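Local structure of amino acid amide racemase (Ochrobactrum anthropi, 6GIO) at residues 130-142 with 155-169. The protein is a pyridoxal-5'-phosphate-binding enzyme of the class-III aminotransferase family, with the fold-type I architecture of that family. Numbering follows the deposited sequence.
Sequences SRIISFIGSYHGN and MTHTLPRPGVLLLPY. With PLP (pyridoxal-5'-phosphate), chain G.
Y169 sets the edge of its ring over one face of F135, its CD2 3.6 Å from F135 CG, in an edge-to-face pair with the planes at 80°. CG of Y169 stands anti to the backbone N (chi1 -163°), which turns the CD2 edge of the ring toward F135, and its hydroxyl is hydrogen-bonded to the carbonyl O of E205. F135 also lays CE1 4.0 Å from L167 CB, and P168 O lies at the ring's edge, near its plane, 3.4 Å from F135 CE1. Beyond it, on the same face of the sheet, I133 CG2 meets L167 CD1, while helix 179-191 packs against I133 and L165. Strands 131-135 and 164-167 are the two parallel strands of a beta-alpha-beta crossover through helix 144-147, with 164-167 as an outermost strand of the seven-stranded sheet of the large PLP-binding domain. Alternating backbone bonds link them, S134 N to L165 O at 2.9 Å among them. On the other face L166 CD2 rests 3.7 Å from S134 CB. In the loops beyond the sheet, M155, bent at chi2 and chi3, brings SD obliquely to the Y139 ring, 4.4 Å from its centroid, a Met-aromatic contact. Y139 also borders PLP and touches L293 of the second subunit. N142 OD1 is buried 3.6 Å from M155 CG, with no hydrogen-bonding partner in the model.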
ATOM      1  N   SER C 130      19.769  12.752  -9.592  1.00 24.82           N
ATOM      2  CA  SER C 130      19.673  12.106  -8.298  1.00 26.11           C
ATOM      3  C   SER C 130      19.131  12.997  -7.198  1.00 25.28           C
ATOM      4  O   SER C 130      18.729  12.505  -6.133  1.00 24.12           O
ATOM      5  CB  SER C 130      21.086  11.594  -7.911  1.00 27.66           C
ATOM      6  OG  SER C 130      22.035  12.680  -7.915  1.00 29.61           O
ATOM      7  N   ARG C 131      19.151  14.308  -7.434  1.00 25.51           N
ATOM      8  CA  ARG C 131      18.775  15.275  -6.416  1.00 25.28           C
ATOM      9  C   ARG C 131      17.273  15.628  -6.451  1.00 24.11           C
ATOM     10  O   ARG C 131      16.638  15.639  -7.529  1.00 21.51           O
ATOM     11  CB  ARG C 131      19.600  16.540  -6.570  1.00 25.48           C
ATOM     12  CG  ARG C 131      21.090  16.334  -6.348  1.00 26.45           C
ATOM     13  CD  ARG C 131      21.787  17.672  -6.491  1.00 27.89           C
ATOM     14  NE  ARG C 131      23.231  17.571  -6.750  1.00 27.76           N
ATOM     15  CZ  ARG C 131      24.169  17.590  -5.811  1.00 27.02           C
ATOM     16  NH1 ARG C 131      23.861  17.670  -4.512  1.00 25.00           N
ATOM     17  NH2 ARG C 131      25.439  17.510  -6.189  1.00 27.36           N
ATOM     18  N   ILE C 132      16.735  15.907  -5.256  1.00 21.28           N
ATOM     19  CA  ILE C 132      15.316  16.196  -5.074  1.00 23.33           C
ATOM     20  C   ILE C 132      15.112  17.467  -4.237  1.00 21.49           C
ATOM     21  O   ILE C 132      15.770  17.631  -3.232  1.00 20.38           O
ATOM     22  CB  ILE C 132      14.576  14.999  -4.392  1.00 25.30           C
ATOM     23  CG1 ILE C 132      14.553  13.774  -5.318  1.00 25.45           C
ATOM     24  CG2 ILE C 132      13.147  15.387  -4.010  1.00 25.15           C
ATOM     25  CD1 ILE C 132      13.825  13.945  -6.631  1.00 25.09           C
ATOM     26  N   ILE C 133      14.178  18.334  -4.633  1.00 22.71           N
ATOM     27  CA  ILE C 133      13.833  19.516  -3.825  1.00 22.03           C
ATOM     28  C   ILE C 133      12.537  19.204  -3.082  1.00 21.93           C
ATOM     29  O   ILE C 133      11.573  18.786  -3.668  1.00 21.29           O
ATOM     30  CB  ILE C 133      13.742  20.806  -4.654  1.00 23.79           C
ATOM     31  CG1 ILE C 133      15.095  21.079  -5.341  1.00 22.88           C
ATOM     32  CG2 ILE C 133      13.371  22.015  -3.776  1.00 24.47           C
ATOM     33  CD1 ILE C 133      14.989  21.937  -6.578  1.00 24.37           C
ATOM     34  N   SER C 134      12.561  19.406  -1.787  1.00 23.21           N
ATOM     35  CA  SER C 134      11.390  19.243  -0.954  1.00 26.70           C
ATOM     36  C   SER C 134      11.261  20.400   0.096  1.00 25.69           C
ATOM     37  O   SER C 134      12.122  21.276   0.175  1.00 25.92           O
ATOM     38  CB  SER C 134      11.530  17.907  -0.271  1.00 29.42           C
ATOM     39  OG  SER C 134      10.423  17.645   0.528  1.00 37.50           O
ATOM     40  N   PHE C 135      10.189  20.406   0.888  1.00 22.65           N
ATOM     41  CA  PHE C 135       9.980  21.453   1.886  1.00 23.26           C
ATOM     42  C   PHE C 135      10.078  20.960   3.307  1.00 22.58           C
ATOM     43  O   PHE C 135       9.625  19.880   3.602  1.00 20.82           O
ATOM     44  CB  PHE C 135       8.634  22.172   1.677  1.00 24.36           C
ATOM     45  CG  PHE C 135       8.708  23.144   0.553  1.00 26.23           C
ATOM     46  CD1 PHE C 135       9.249  24.406   0.762  1.00 25.85           C
ATOM     47  CD2 PHE C 135       8.414  22.751  -0.726  1.00 26.99           C
ATOM     48  CE1 PHE C 135       9.419  25.283  -0.300  1.00 29.10           C
ATOM     49  CE2 PHE C 135       8.599  23.624  -1.801  1.00 30.57           C
ATOM     50  CZ  PHE C 135       9.076  24.901  -1.576  1.00 30.15           C
ATOM     51  N   ILE C 136      10.677  21.776   4.164  1.00 22.51           N
ATOM     52  CA  ILE C 136      10.657  21.522   5.595  1.00 23.88           C
ATOM     53  C   ILE C 136       9.186  21.445   5.999  1.00 24.77           C
ATOM     54  O   ILE C 136       8.359  22.350   5.701  1.00 26.31           O
ATOM     55  CB  ILE C 136      11.407  22.607   6.404  1.00 25.62           C
ATOM     56  CG1 ILE C 136      12.894  22.587   6.086  1.00 24.69           C
ATOM     57  CG2 ILE C 136      11.242  22.390   7.915  1.00 24.20           C
ATOM     58  CD1 ILE C 136      13.627  23.832   6.491  1.00 25.51           C
ATOM     59  N   GLY C 137       8.853  20.347   6.662  1.00 26.00           N
ATOM     60  CA  GLY C 137       7.520  20.135   7.178  1.00 25.06           C
ATOM     61  C   GLY C 137       6.595  19.378   6.247  1.00 25.66           C
ATOM     62  O   GLY C 137       5.456  19.028   6.637  1.00 26.11           O
ATOM     63  N   SER C 138       7.072  19.111   5.030  1.00 24.85           N
ATOM     64  CA  SER C 138       6.317  18.375   4.045  1.00 24.93           C
ATOM     65  C   SER C 138       6.175  16.918   4.514  1.00 25.30           C
ATOM     66  O   SER C 138       7.028  16.384   5.211  1.00 25.40           O
ATOM     67  CB  SER C 138       7.002  18.423   2.680  1.00 26.67           C
ATOM     68  OG  SER C 138       8.084  17.534   2.658  1.00 28.88           O
ATOM     69  N   TYR C 139       5.069  16.308   4.128  1.00 27.00           N
ATOM     70  CA  TYR C 139       4.757  14.960   4.515  1.00 30.40           C
ATOM     71  C   TYR C 139       4.327  14.304   3.232  1.00 29.60           C
ATOM     72  O   TYR C 139       3.238  14.568   2.756  1.00 30.58           O
ATOM     73  CB  TYR C 139       3.652  14.954   5.571  1.00 31.49           C
ATOM     74  CG  TYR C 139       3.380  13.591   6.127  1.00 33.68           C
ATOM     75  CD1 TYR C 139       2.656  12.650   5.382  1.00 35.17           C
ATOM     76  CD2 TYR C 139       3.802  13.238   7.400  1.00 36.93           C
ATOM     77  CE1 TYR C 139       2.388  11.392   5.882  1.00 35.78           C
ATOM     78  CE2 TYR C 139       3.531  11.968   7.915  1.00 36.84           C
ATOM     79  CZ  TYR C 139       2.825  11.046   7.133  1.00 37.86           C
ATOM     80  OH  TYR C 139       2.549   9.762   7.592  1.00 38.66           O
ATOM     81  N   HIS C 140       5.223  13.508   2.649  1.00 28.53           N
ATOM     82  CA  HIS C 140       4.934  12.762   1.417  1.00 26.71           C
ATOM     83  C   HIS C 140       4.702  11.248   1.654  1.00 27.69           C
ATOM     84  O   HIS C 140       4.415  10.508   0.710  1.00 26.59           O
ATOM     85  CB  HIS C 140       6.040  13.005   0.404  1.00 25.48           C
ATOM     86  CG  HIS C 140       6.135  14.433  -0.030  1.00 27.05           C
ATOM     87  ND1 HIS C 140       5.094  15.082  -0.661  1.00 27.66           N
ATOM     88  CD2 HIS C 140       7.130  15.343   0.094  1.00 27.67           C
ATOM     89  CE1 HIS C 140       5.443  16.342  -0.886  1.00 28.26           C
ATOM     90  NE2 HIS C 140       6.679  16.519  -0.460  1.00 26.51           N
ATOM     91  N   GLY C 141       4.847  10.795   2.899  1.00 25.99           N
ATOM     92  CA  GLY C 141       4.515   9.438   3.267  1.00 29.25           C
ATOM     93  C   GLY C 141       5.341   8.871   4.425  1.00 32.77           C
ATOM     94  O   GLY C 141       6.231   9.549   4.944  1.00 34.72           O
ATOM     95  N   ASN C 142       5.042   7.627   4.819  1.00 30.43           N
ATOM     96  CA  ASN C 142       5.726   6.964   5.919  1.00 32.40           C
ATOM     97  C   ASN C 142       6.300   5.586   5.547  1.00 33.61           C
ATOM     98  O   ASN C 142       6.511   4.718   6.417  1.00 33.35           O
ATOM     99  CB  ASN C 142       4.817   6.852   7.152  1.00 32.86           C
ATOM    100  CG  ASN C 142       5.562   7.134   8.447  1.00 33.16           C
ATOM    101  OD1 ASN C 142       6.641   7.734   8.436  1.00 40.05           O
ATOM    102  ND2 ASN C 142       4.982   6.759   9.563  1.00 31.87           N
ATOM    103  N   MET C 155       9.288  12.508  11.363  1.00 43.04           N
ATOM    104  CA  MET C 155      10.206  11.539  10.734  1.00 44.01           C
ATOM    105  C   MET C 155      11.719  11.882  10.835  1.00 41.05           C
ATOM    106  O   MET C 155      12.573  11.299  10.146  1.00 32.17           O
ATOM    107  CB  MET C 155       9.777  11.322   9.290  1.00 52.77           C
ATOM    108  CG  MET C 155       8.320  10.842   9.202  1.00 62.16           C
ATOM    109  SD  MET C 155       7.282  11.555   7.901  1.00 78.10           S
ATOM    110  CE  MET C 155       8.091  13.129   7.598  1.00 67.69           C
ATOM    111  N   THR C 156      12.071  12.769  11.759  1.00 39.71           N
ATOM    112  CA  THR C 156      13.486  13.104  11.982  1.00 37.42           C
ATOM    113  C   THR C 156      14.213  11.999  12.777  1.00 37.36           C
ATOM    114  O   THR C 156      15.403  12.122  13.076  1.00 34.59           O
ATOM    115  CB  THR C 156      13.625  14.437  12.735  1.00 37.21           C
ATOM    116  OG1 THR C 156      12.947  14.350  14.001  1.00 35.48           O
ATOM    117  CG2 THR C 156      13.046  15.591  11.904  1.00 35.48           C
ATOM    118  N   HIS C 157      13.497  10.931  13.142  1.00 34.04           N
ATOM    119  CA  HIS C 157      14.158   9.757  13.706  1.00 35.41           C
ATOM    120  C   HIS C 157      15.051   9.045  12.657  1.00 33.18           C
ATOM    121  O   HIS C 157      15.859   8.226  13.028  1.00 32.90           O
ATOM    122  CB  HIS C 157      13.129   8.783  14.321  1.00 35.38           C
ATOM    123  CG  HIS C 157      11.964   8.499  13.430  1.00 35.07           C
ATOM    124  ND1 HIS C 157      12.103   7.957  12.163  1.00 32.88           N
ATOM    125  CD2 HIS C 157      10.638   8.697  13.618  1.00 35.68           C
ATOM    126  CE1 HIS C 157      10.906   7.850  11.611  1.00 36.11           C
ATOM    127  NE2 HIS C 157      10.002   8.293  12.470  1.00 32.80           N
ATOM    128  N   THR C 158      14.913   9.389  11.368  1.00 31.46           N
ATOM    129  CA  THR C 158      15.607   8.705  10.259  1.00 31.51           C
ATOM    130  C   THR C 158      16.162   9.756   9.305  1.00 32.03           C
ATOM    131  O   THR C 158      15.483  10.749   8.998  1.00 32.66           O
ATOM    132  CB  THR C 158      14.616   7.784   9.482  1.00 32.66           C
ATOM    133  OG1 THR C 158      13.999   6.886  10.408  1.00 29.56           O
ATOM    134  CG2 THR C 158      15.317   6.978   8.359  1.00 31.13           C
ATOM    135  N   LEU C 159      17.385   9.550   8.836  1.00 32.11           N
ATOM    136  CA  LEU C 159      18.033  10.527   7.959  1.00 32.42           C
ATOM    137  C   LEU C 159      17.318  10.627   6.629  1.00 31.46           C
ATOM    138  O   LEU C 159      16.800   9.645   6.137  1.00 31.04           O
ATOM    139  CB  LEU C 159      19.500  10.129   7.729  1.00 35.79           C
ATOM    140  CG  LEU C 159      20.487  10.317   8.900  1.00 35.25           C
ATOM    141  CD1 LEU C 159      21.878   9.974   8.439  1.00 34.67           C
ATOM    142  CD2 LEU C 159      20.481  11.739   9.461  1.00 34.83           C
ATOM    143  N   PRO C 160      17.288  11.810   6.023  1.00 34.72           N
ATOM    144  CA  PRO C 160      16.713  11.830   4.678  1.00 33.08           C
ATOM    145  C   PRO C 160      17.530  11.105   3.626  1.00 32.01           C
ATOM    146  O   PRO C 160      18.708  10.886   3.779  1.00 32.31           O
ATOM    147  CB  PRO C 160      16.687  13.325   4.306  1.00 34.86           C
ATOM    148  CG  PRO C 160      17.136  14.074   5.526  1.00 35.57           C
ATOM    149  CD  PRO C 160      17.871  13.113   6.398  1.00 35.80           C
ATOM    150  N   ARG C 161      16.850  10.757   2.549  1.00 32.21           N
ATOM    151  CA  ARG C 161      17.452  10.382   1.283  1.00 30.42           C
ATOM    152  C   ARG C 161      18.611  11.322   0.925  1.00 29.76           C
ATOM    153  O   ARG C 161      18.467  12.538   1.008  1.00 28.31           O
ATOM    154  CB  ARG C 161      16.355  10.425   0.211  1.00 29.51           C
ATOM    155  CG  ARG C 161      16.721   9.809  -1.109  1.00 31.73           C
ATOM    156  CD  ARG C 161      15.771  10.257  -2.209  1.00 31.77           C
ATOM    157  NE  ARG C 161      16.169   9.699  -3.502  1.00 31.42           N
ATOM    158  CZ  ARG C 161      15.874   8.462  -3.908  1.00 30.40           C
ATOM    159  NH1 ARG C 161      15.182   7.643  -3.125  1.00 29.01           N
ATOM    160  NH2 ARG C 161      16.271   8.043  -5.095  1.00 28.86           N
ATOM    161  N   PRO C 162      19.783  10.760   0.563  1.00 30.29           N
ATOM    162  CA  PRO C 162      20.871  11.610   0.084  1.00 30.71           C
ATOM    163  C   PRO C 162      20.477  12.381  -1.158  1.00 28.91           C
ATOM    164  O   PRO C 162      19.781  11.835  -2.035  1.00 32.34           O
ATOM    165  CB  PRO C 162      22.009  10.616  -0.270  1.00 32.13           C
ATOM    166  CG  PRO C 162      21.657   9.351   0.413  1.00 32.34           C
ATOM    167  CD  PRO C 162      20.163   9.334   0.627  1.00 31.97           C
ATOM    168  N   GLY C 163      20.914  13.629  -1.231  1.00 26.22           N
ATOM    169  CA  GLY C 163      20.628  14.480  -2.379  1.00 29.22           C
ATOM    170  C   GLY C 163      19.354  15.327  -2.244  1.00 27.46           C
ATOM    171  O   GLY C 163      18.986  16.017  -3.187  1.00 26.08           O
ATOM    172  N   VAL C 164      18.715  15.300  -1.074  1.00 25.61           N
ATOM    173  CA  VAL C 164      17.501  16.103  -0.815  1.00 25.93           C
ATOM    174  C   VAL C 164      17.866  17.492  -0.281  1.00 25.76           C
ATOM    175  O   VAL C 164      18.602  17.652   0.716  1.00 23.64           O
ATOM    176  CB  VAL C 164      16.511  15.379   0.148  1.00 27.02           C
ATOM    177  CG1 VAL C 164      15.344  16.288   0.536  1.00 28.13           C
ATOM    178  CG2 VAL C 164      15.968  14.131  -0.525  1.00 26.37           C
ATOM    179  N   LEU C 165      17.361  18.502  -0.981  1.00 25.00           N
ATOM    180  CA  LEU C 165      17.457  19.891  -0.568  1.00 25.47           C
ATOM    181  C   LEU C 165      16.138  20.237   0.069  1.00 24.66           C
ATOM    182  O   LEU C 165      15.122  20.240  -0.639  1.00 23.35           O
ATOM    183  CB  LEU C 165      17.699  20.798  -1.797  1.00 25.64           C
ATOM    184  CG  LEU C 165      17.777  22.316  -1.504  1.00 26.40           C
ATOM    185  CD1 LEU C 165      18.736  22.564  -0.357  1.00 26.75           C
ATOM    186  CD2 LEU C 165      18.193  23.142  -2.721  1.00 27.27           C
ATOM    187  N   LEU C 166      16.151  20.486   1.390  1.00 25.47           N
ATOM    188  CA  LEU C 166      14.980  20.957   2.157  1.00 23.82           C
ATOM    189  C   LEU C 166      14.923  22.487   2.376  1.00 23.80           C
ATOM    190  O   LEU C 166      15.821  23.073   2.974  1.00 24.46           O
ATOM    191  CB  LEU C 166      14.934  20.291   3.521  1.00 24.24           C
ATOM    192  CG  LEU C 166      14.568  18.815   3.544  1.00 25.62           C
ATOM    193  CD1 LEU C 166      14.726  18.305   4.981  1.00 29.75           C
ATOM    194  CD2 LEU C 166      13.162  18.518   3.047  1.00 25.04           C
ATOM    195  N   LEU C 167      13.849  23.127   1.913  1.00 23.91           N
ATOM    196  CA  LEU C 167      13.686  24.568   2.019  1.00 23.37           C
ATOM    197  C   LEU C 167      12.568  24.889   2.958  1.00 23.50           C
ATOM    198  O   LEU C 167      11.631  24.103   3.040  1.00 23.78           O
ATOM    199  CB  LEU C 167      13.286  25.132   0.663  1.00 23.88           C
ATOM    200  CG  LEU C 167      14.244  24.956  -0.518  1.00 25.23           C
ATOM    201  CD1 LEU C 167      13.558  25.381  -1.796  1.00 26.23           C
ATOM    202  CD2 LEU C 167      15.516  25.746  -0.289  1.00 26.66           C
ATOM    203  N   PRO C 168      12.603  26.078   3.614  1.00 24.20           N
ATOM    204  CA  PRO C 168      11.445  26.508   4.370  1.00 24.26           C
ATOM    205  C   PRO C 168      10.233  26.740   3.476  1.00 23.83           C
ATOM    206  O   PRO C 168      10.352  27.199   2.310  1.00 21.81           O
ATOM    207  CB  PRO C 168      11.911  27.825   5.022  1.00 25.08           C
ATOM    208  CG  PRO C 168      13.401  27.806   4.963  1.00 25.51           C
ATOM    209  CD  PRO C 168      13.703  27.060   3.714  1.00 25.59           C
ATOM    210  N   TYR C 169       9.066  26.390   4.000  1.00 22.87           N
ATOM    211  CA  TYR C 169       7.818  26.737   3.325  1.00 23.44           C
ATOM    212  C   TYR C 169       7.333  28.101   3.872  1.00 22.90           C
ATOM    213  O   TYR C 169       7.101  28.259   5.063  1.00 23.68           O
ATOM    214  CB  TYR C 169       6.785  25.606   3.511  1.00 22.19           C
ATOM    215  CG  TYR C 169       5.594  25.572   2.579  1.00 20.97           C
ATOM    216  CD1 TYR C 169       4.483  26.348   2.818  1.00 21.68           C
ATOM    217  CD2 TYR C 169       5.546  24.662   1.486  1.00 21.17           C
ATOM    218  CE1 TYR C 169       3.344  26.253   2.009  1.00 22.00           C
ATOM    219  CE2 TYR C 169       4.430  24.558   0.687  1.00 20.25           C
ATOM    220  CZ  TYR C 169       3.329  25.369   0.938  1.00 21.04           C
ATOM    221  OH  TYR C 169       2.193  25.274   0.154  1.00 20.36           O
TER
HETATM  222  N1  PLP G 501       1.244  13.092   0.799  1.00 32.40           N
HETATM  223  C2  PLP G 501       0.434  13.952   1.465  1.00 35.26           C
HETATM  224  C2A PLP G 501       0.379  15.415   1.150  1.00 35.39           C
HETATM  225  C3  PLP G 501      -0.434  13.471   2.571  1.00 34.50           C
HETATM  226  O3  PLP G 501      -1.221  14.334   3.225  1.00 35.47           O
HETATM  227  C4  PLP G 501      -0.452  12.038   2.923  1.00 35.56           C
HETATM  228  C4A PLP G 501      -1.335  11.543   4.023  1.00 34.77           C
HETATM  229  C5  PLP G 501       0.474  11.174   2.110  1.00 34.45           C
HETATM  230  C6  PLP G 501       1.265  11.766   1.101  1.00 34.88           C
HETATM  231  C5A PLP G 501       0.589   9.691   2.424  1.00 34.56           C
HETATM  232  O4P PLP G 501      -0.650   8.972   2.407  1.00 34.82           O
HETATM  233  P   PLP G 501      -0.810   7.582   3.176  1.00 32.20           P
HETATM  234  O1P PLP G 501      -1.994   6.983   2.481  1.00 34.92           O
HETATM  235  O2P PLP G 501      -1.079   7.912   4.633  1.00 30.35           O
HETATM  236  O3P PLP G 501       0.476   6.814   2.909  1.00 33.25           O
HETATM  237  O   HOH W   1      17.689  12.340  -3.591  1.00 27.78           O
HETATM  238  O   HOH W   2      18.225   9.902  -5.582  1.00 36.96           O
HETATM  239  O   HOH W   3      21.318  17.747  -3.234  1.00 31.30           O